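Aminotransferase AspB (Helicobacter pylori 26695, PDB 3EZS) probably acts as a pyridoxal 5'-phosphate-dependent aminotransferase of the class I and II family, moving amino groups between amino acids and keto acids. Local coordinates at residues Asn83-Ser91 / Tyr253-Ser264. Sequence-based numbering, arbitrary orientation. Where two conformers were deposited one is given.
With PO4 (phosphate ion), chain C.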
ATOM      1  N   ASN A  83       2.302  -8.460  20.314  1.00 39.25           N
ATOM      2  CA  ASN A  83       1.894  -9.217  19.127  1.00 40.25           C
ATOM      3  C   ASN A  83       0.371  -9.124  18.867  1.00 41.16           C
ATOM      4  O   ASN A  83      -0.166  -9.835  18.006  1.00 42.39           O
ATOM      5  CB  ASN A  83       2.399 -10.681  19.188  1.00 39.19           C
ATOM      6  CG  ASN A  83       1.931 -11.434  20.436  1.00 38.85           C
ATOM      7  OD1 ASN A  83       1.318 -10.859  21.335  1.00 36.82           O
ATOM      8  ND2 ASN A  83       2.231 -12.728  20.494  1.00 33.83           N
ATOM      9  N   GLU A  84      -0.309  -8.224  19.582  1.00 40.31           N
ATOM     10  CA  GLU A  84      -1.757  -8.025  19.432  1.00 41.38           C
ATOM     11  C   GLU A  84      -2.145  -6.739  18.681  1.00 41.31           C
ATOM     12  O   GLU A  84      -3.318  -6.365  18.647  1.00 40.93           O
ATOM     13  CB  GLU A  84      -2.447  -8.100  20.805  1.00 41.37           C
ATOM     14  CG  GLU A  84      -2.521  -9.525  21.291  1.00 43.94           C
ATOM     15  CD  GLU A  84      -3.042  -9.688  22.692  1.00 45.46           C
ATOM     16  OE1 GLU A  84      -3.130  -8.683  23.431  1.00 44.36           O
ATOM     17  OE2 GLU A  84      -3.330 -10.858  23.051  1.00 39.64           O
ATOM     18  N   LEU A  85      -1.173  -6.076  18.069  1.00 40.97           N
ATOM     19  CA  LEU A  85      -1.452  -4.868  17.287  1.00 40.09           C
ATOM     20  C   LEU A  85      -0.454  -4.763  16.154  1.00 39.75           C
ATOM     21  O   LEU A  85       0.748  -4.932  16.366  1.00 41.24           O
ATOM     22  CB  LEU A  85      -1.420  -3.634  18.170  1.00 39.51           C
ATOM     23  CG  LEU A  85      -1.673  -2.292  17.471  1.00 35.21           C
ATOM     24  CD1 LEU A  85      -2.433  -1.339  18.392  1.00 30.82           C
ATOM     25  CD2 LEU A  85      -0.380  -1.659  16.957  1.00 33.10           C
ATOM     26  N   ILE A  86      -0.965  -4.565  14.944  1.00 40.50           N
ATOM     27  CA  ILE A  86      -0.134  -4.356  13.759  1.00 40.48           C
ATOM     28  C   ILE A  86      -0.429  -2.961  13.206  1.00 40.58           C
ATOM     29  O   ILE A  86      -1.593  -2.593  13.086  1.00 40.38           O
ATOM     30  CB  ILE A  86      -0.367  -5.454  12.670  1.00 41.72           C
ATOM     31  CG1 ILE A  86       0.335  -6.771  13.066  1.00 41.16           C
ATOM     32  CG2 ILE A  86       0.172  -5.016  11.294  1.00 39.13           C
ATOM     33  CD1 ILE A  86       0.274  -7.852  12.012  1.00 38.93           C
ATOM     34  N   SER A  87       0.627  -2.195  12.901  1.00 40.49           N
ATOM     35  CA  SER A  87       0.520  -0.846  12.323  0.50 39.11           C
ATOM     36  C   SER A  87       0.244  -0.978  10.831  1.00 39.32           C
ATOM     37  O   SER A  87       0.896  -1.795  10.149  1.00 39.84           O
ATOM     38  CB  SER A  87       1.829  -0.061  12.501  0.50 38.54           C
ATOM     39  OG  SER A  87       2.117   0.243  13.858  0.50 37.52           O
ATOM     40  N   THR A  88      -0.690  -0.177  10.312  1.00 39.44           N
ATOM     41  CA  THR A  88      -1.074  -0.243   8.897  1.00 38.68           C
ATOM     42  C   THR A  88      -1.122   1.143   8.222  1.00 39.62           C
ATOM     43  O   THR A  88      -1.070   2.176   8.886  1.00 36.56           O
ATOM     44  CB  THR A  88      -2.449  -0.943   8.751  1.00 37.95           C
ATOM     45  OG1 THR A  88      -3.484  -0.105   9.281  1.00 39.68           O
ATOM     46  CG2 THR A  88      -2.459  -2.273   9.487  1.00 36.72           C
ATOM     47  N   LEU A  89      -1.230   1.136   6.896  1.00 39.17           N
ATOM     48  CA  LEU A  89      -1.229   2.347   6.096  1.00 41.28           C
ATOM     49  C   LEU A  89      -2.664   2.849   5.939  1.00 42.71           C
ATOM     50  O   LEU A  89      -3.198   2.906   4.840  1.00 44.96           O
ATOM     51  CB  LEU A  89      -0.585   2.055   4.724  1.00 42.67           C
ATOM     52  CG  LEU A  89       0.016   3.266   4.020  1.00 42.95           C
ATOM     53  CD1 LEU A  89       1.251   3.710   4.835  1.00 38.08           C
ATOM     54  CD2 LEU A  89       0.384   2.968   2.591  1.00 35.97           C
ATOM     55  N   GLY A  90      -3.273   3.253   7.050  1.00 42.38           N
ATOM     56  CA  GLY A  90      -4.683   3.627   7.063  1.00 43.88           C
ATOM     57  C   GLY A  90      -5.509   2.359   7.227  1.00 43.99           C
ATOM     58  O   GLY A  90      -4.957   1.278   7.424  1.00 46.67           O
ATOM     59  N   SER A  91      -6.826   2.479   7.166  1.00 43.05           N
ATOM     60  CA  SER A  91      -7.702   1.311   7.298  1.00 43.03           C
ATOM     61  C   SER A  91      -8.139   0.704   5.950  1.00 41.46           C
ATOM     62  O   SER A  91      -8.464  -0.485   5.869  1.00 40.42           O
ATOM     63  CB  SER A  91      -8.941   1.678   8.128  1.00 44.42           C
ATOM     64  OG  SER A  91      -9.731   2.657   7.469  1.00 46.99           O
ATOM     65  N   TYR A 253      -0.288 -12.579   9.601  1.00 44.40           N
ATOM     66  CA  TYR A 253      -0.579 -11.412   8.760  1.00 42.68           C
ATOM     67  C   TYR A 253       0.659 -10.548   8.594  1.00 41.99           C
ATOM     68  O   TYR A 253       0.877  -9.987   7.533  1.00 42.67           O
ATOM     69  CB  TYR A 253      -1.750 -10.609   9.336  1.00 42.89           C
ATOM     70  CG  TYR A 253      -2.250  -9.441   8.485  1.00 39.12           C
ATOM     71  CD1 TYR A 253      -2.529  -9.592   7.119  1.00 39.05           C
ATOM     72  CD2 TYR A 253      -2.512  -8.207   9.068  1.00 41.58           C
ATOM     73  CE1 TYR A 253      -3.011  -8.517   6.351  1.00 40.25           C
ATOM     74  CE2 TYR A 253      -3.009  -7.132   8.320  1.00 42.17           C
ATOM     75  CZ  TYR A 253      -3.252  -7.294   6.962  1.00 42.37           C
ATOM     76  OH  TYR A 253      -3.716  -6.213   6.246  1.00 38.98           O
ATOM     77  N   LYS A 254       1.452 -10.446   9.658  1.00 43.19           N
ATOM     78  CA  LYS A 254       2.726  -9.733   9.663  1.00 43.11           C
ATOM     79  C   LYS A 254       3.668 -10.265   8.586  1.00 42.93           C
ATOM     80  O   LYS A 254       4.300  -9.474   7.875  1.00 42.75           O
ATOM     81  CB  LYS A 254       3.374  -9.876  11.041  1.00 44.89           C
ATOM     82  CG  LYS A 254       4.845  -9.474  11.164  1.00 48.42           C
ATOM     83  CD  LYS A 254       5.279  -9.571  12.637  1.00 47.80           C
ATOM     84  CE  LYS A 254       6.790  -9.396  12.801  1.00 52.59           C
ATOM     85  NZ  LYS A 254       7.146  -9.301  14.249  1.00 63.31           N
ATOM     86  N   ALA A 255       3.776 -11.593   8.484  1.00 41.35           N
ATOM     87  CA  ALA A 255       4.611 -12.246   7.455  1.00 41.80           C
ATOM     88  C   ALA A 255       4.061 -11.971   6.048  1.00 42.76           C
ATOM     89  O   ALA A 255       4.822 -11.752   5.113  1.00 45.36           O
ATOM     90  CB  ALA A 255       4.714 -13.767   7.707  1.00 38.11           C
ATOM     91  N   PHE A 256       2.741 -11.988   5.900  1.00 42.44           N
ATOM     92  CA  PHE A 256       2.121 -11.690   4.612  1.00 43.16           C
ATOM     93  C   PHE A 256       2.416 -10.229   4.216  1.00 41.61           C
ATOM     94  O   PHE A 256       2.777  -9.945   3.094  1.00 39.69           O
ATOM     95  CB  PHE A 256       0.616 -11.988   4.690  1.00 45.43           C
ATOM     96  CG  PHE A 256      -0.185 -11.556   3.472  1.00 47.81           C
ATOM     97  CD1 PHE A 256       0.045 -12.121   2.228  1.00 51.64           C
ATOM     98  CD2 PHE A 256      -1.216 -10.630   3.594  1.00 46.39           C
ATOM     99  CE1 PHE A 256      -0.713 -11.741   1.110  1.00 53.28           C
ATOM    100  CE2 PHE A 256      -1.994 -10.262   2.484  1.00 49.51           C
ATOM    101  CZ  PHE A 256      -1.745 -10.815   1.250  1.00 47.62           C
ATOM    102  N   ARG A 257       2.315  -9.321   5.176  1.00 42.59           N
ATOM    103  CA  ARG A 257       2.542  -7.899   4.930  1.00 41.65           C
ATOM    104  C   ARG A 257       3.970  -7.534   4.507  1.00 41.99           C
ATOM    105  O   ARG A 257       4.191  -6.467   3.920  1.00 41.86           O
ATOM    106  CB  ARG A 257       2.124  -7.084   6.154  1.00 40.24           C
ATOM    107  CG  ARG A 257       0.606  -6.987   6.350  1.00 42.01           C
ATOM    108  CD  ARG A 257       0.239  -6.066   7.537  1.00 39.82           C
ATOM    109  NE  ARG A 257       0.550  -4.675   7.242  1.00 41.40           N
ATOM    110  CZ  ARG A 257      -0.254  -3.835   6.579  1.00 42.45           C
ATOM    111  NH1 ARG A 257      -1.434  -4.220   6.131  1.00 41.52           N
ATOM    112  NH2 ARG A 257       0.143  -2.600   6.345  1.00 43.41           N
ATOM    113  N   ALA A 258       4.930  -8.407   4.808  1.00 41.09           N
ATOM    114  CA  ALA A 258       6.323  -8.201   4.402  1.00 41.04           C
ATOM    115  C   ALA A 258       6.427  -8.027   2.892  1.00 41.61           C
ATOM    116  O   ALA A 258       7.263  -7.279   2.431  1.00 40.71           O
ATOM    117  CB  ALA A 258       7.208  -9.389   4.862  1.00 38.14           C
ATOM    118  N   TYR A 259       5.548  -8.709   2.147  1.00 45.12           N
ATOM    119  CA  TYR A 259       5.523  -8.702   0.680  1.00 46.60           C
ATOM    120  C   TYR A 259       4.731  -7.579  -0.011  1.00 45.93           C
ATOM    121  O   TYR A 259       4.934  -7.321  -1.201  1.00 46.52           O
ATOM    122  CB  TYR A 259       4.883 -10.010   0.200  1.00 49.95           C
ATOM    123  CG  TYR A 259       5.631 -11.254   0.586  1.00 55.04           C
ATOM    124  CD1 TYR A 259       6.671 -11.742  -0.214  1.00 58.11           C
ATOM    125  CD2 TYR A 259       5.309 -11.944   1.746  1.00 56.99           C
ATOM    126  CE1 TYR A 259       7.368 -12.892   0.136  1.00 64.58           C
ATOM    127  CE2 TYR A 259       5.992 -13.100   2.112  1.00 61.17           C
ATOM    128  CZ  TYR A 259       7.020 -13.577   1.305  1.00 65.78           C
ATOM    129  OH  TYR A 259       7.714 -14.723   1.676  1.00 63.92           O
ATOM    130  N   LEU A 260       3.830  -6.934   0.718  1.00 43.42           N
ATOM    131  CA  LEU A 260       2.879  -6.009   0.115  1.00 41.94           C
ATOM    132  C   LEU A 260       3.356  -4.597  -0.224  1.00 41.78           C
ATOM    133  O   LEU A 260       2.765  -3.969  -1.096  1.00 41.97           O
ATOM    134  CB  LEU A 260       1.647  -5.907   1.011  1.00 43.25           C
ATOM    135  CG  LEU A 260       0.946  -7.213   1.399  1.00 42.72           C
ATOM    136  CD1 LEU A 260      -0.134  -6.890   2.417  1.00 39.11           C
ATOM    137  CD2 LEU A 260       0.373  -7.921   0.179  1.00 43.19           C
ATOM    138  N   GLY A 261       4.382  -4.093   0.462  1.00 40.05           N
ATOM    139  CA  GLY A 261       4.908  -2.757   0.182  1.00 40.62           C
ATOM    140  C   GLY A 261       4.038  -1.593   0.633  1.00 40.08           C
ATOM    141  O   GLY A 261       4.051  -0.515   0.004  1.00 40.40           O
ATOM    142  N   TYR A 262       3.271  -1.803   1.703  1.00 39.49           N
ATOM    143  CA  TYR A 262       2.460  -0.739   2.303  1.00 41.21           C
ATOM    144  C   TYR A 262       3.292  -0.007   3.370  1.00 42.99           C
ATOM    145  O   TYR A 262       3.011  -0.110   4.571  1.00 44.94           O
ATOM    146  CB  TYR A 262       1.188  -1.290   2.954  1.00 40.91           C
ATOM    147  CG  TYR A 262       0.074  -1.707   2.015  1.00 42.39           C
ATOM    148  CD1 TYR A 262      -0.741  -0.753   1.416  1.00 39.33           C
ATOM    149  CD2 TYR A 262      -0.206  -3.056   1.780  1.00 42.83           C
ATOM    150  CE1 TYR A 262      -1.776  -1.120   0.582  1.00 38.95           C
ATOM    151  CE2 TYR A 262      -1.259  -3.438   0.952  1.00 44.23           C
ATOM    152  CZ  TYR A 262      -2.044  -2.458   0.354  1.00 42.43           C
ATOM    153  OH  TYR A 262      -3.098  -2.818  -0.473  1.00 44.20           O
ATOM    154  N   THR A 263       4.294   0.752   2.928  1.00 41.94           N
ATOM    155  CA  THR A 263       5.196   1.443   3.850  1.00 40.95           C
ATOM    156  C   THR A 263       5.110   2.963   3.696  1.00 41.82           C
ATOM    157  O   THR A 263       4.587   3.489   2.708  1.00 40.27           O
ATOM    158  CB  THR A 263       6.631   0.962   3.663  1.00 39.58           C
ATOM    159  OG1 THR A 263       7.021   1.226   2.326  1.00 42.81           O
ATOM    160  CG2 THR A 263       6.746  -0.568   3.923  1.00 37.96           C
ATOM    161  N   SER A 264       5.635   3.651   4.703  1.00 42.62           N
ATOM    162  CA  SER A 264       5.549   5.097   4.807  1.00 41.49           C
ATOM    163  C   SER A 264       6.866   5.680   5.337  1.00 39.68           C
ATOM    164  O   SER A 264       7.554   5.042   6.122  1.00 36.95           O
ATOM    165  CB  SER A 264       4.408   5.399   5.779  1.00 40.10           C
ATOM    166  OG  SER A 264       3.992   6.734   5.696  1.00 53.35           O
TER
HETATM  167  P   PO4 C 376      -8.680   5.564   6.011  1.00 38.17           P
HETATM  168  O1  PO4 C 376      -8.109   5.089   7.318  1.00 41.02           O
HETATM  169  O2  PO4 C 376      -8.102   4.795   4.872  1.00 37.69           O
HETATM  170  O3  PO4 C 376      -8.329   6.996   5.810  1.00 37.68           O
HETATM  171  O4  PO4 C 376     -10.159   5.315   6.025  1.00 45.59           O
HETATM  172  O   HOH W   1       2.549  -3.624   9.182  1.00 33.36           O
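Thr88 lays its CG2 methyl over the centre of one face of the Arg257 guanidinium, 3.9 Å above the plane. At the edge of that group, in its plane, lies the phenol end (CZ) of Tyr253. Arg257 NH1 donates to Tyr253 OH over 3.0 Å in a bent bond (135°). Arg257 CD in turn covers one face of the Tyr253 ring, toward its rim. The bend at chi3 (69°), just beyond CD, turns the guanidinium so that NH1 meets Tyr253 OH. The Tyr262 ring receives Leu89 CD2 near its plane, at 4.1 Å from Tyr262 CD1.

The guanidinium is held from several directions. Its NH2 forms a salt bridge with Glu93 of helix 92-102, which also accepts the Leu89 backbone N-H, while Tyr253 OH is bonded to Asn97 of the same helix. Arg257 NE gives a hydrogen bond to a water, which donates to Ser87 O at 2.6 Å. These bonds probably fix the rotation of the guanidinium beneath Thr88.

Ile86 packs on the helix with both branches. Ile86 CG2, anti to the backbone N, reaches Arg257 CD at 3.9 Å. Ile86 CD1 lies 3.8 Å from Lys254 CB and also meets Tyr253. At the other end, Leu89 CD1 touches Ser264 CB at 3.7 Å. Tyr262 stacks on Tyr262 of the second subunit, and its OH bonds Leu260 O there, so this end adjoins the dimer interface.

Just past Leu89, Ser91 N and Ser91 OG both bond O1 of a phosphate ion, probably from the crystallisation liquor. Ser228, Ser230, Arg239 and Arg92 complete this anion site, which is consistent with the pocket for the cofactor phosphate. The arrangement is that of a fold-type I aminotransferase large domain: edge strand 85-88 leads to the phosphate-binding start of helix 92-102, with helix 247-257 packed alongside.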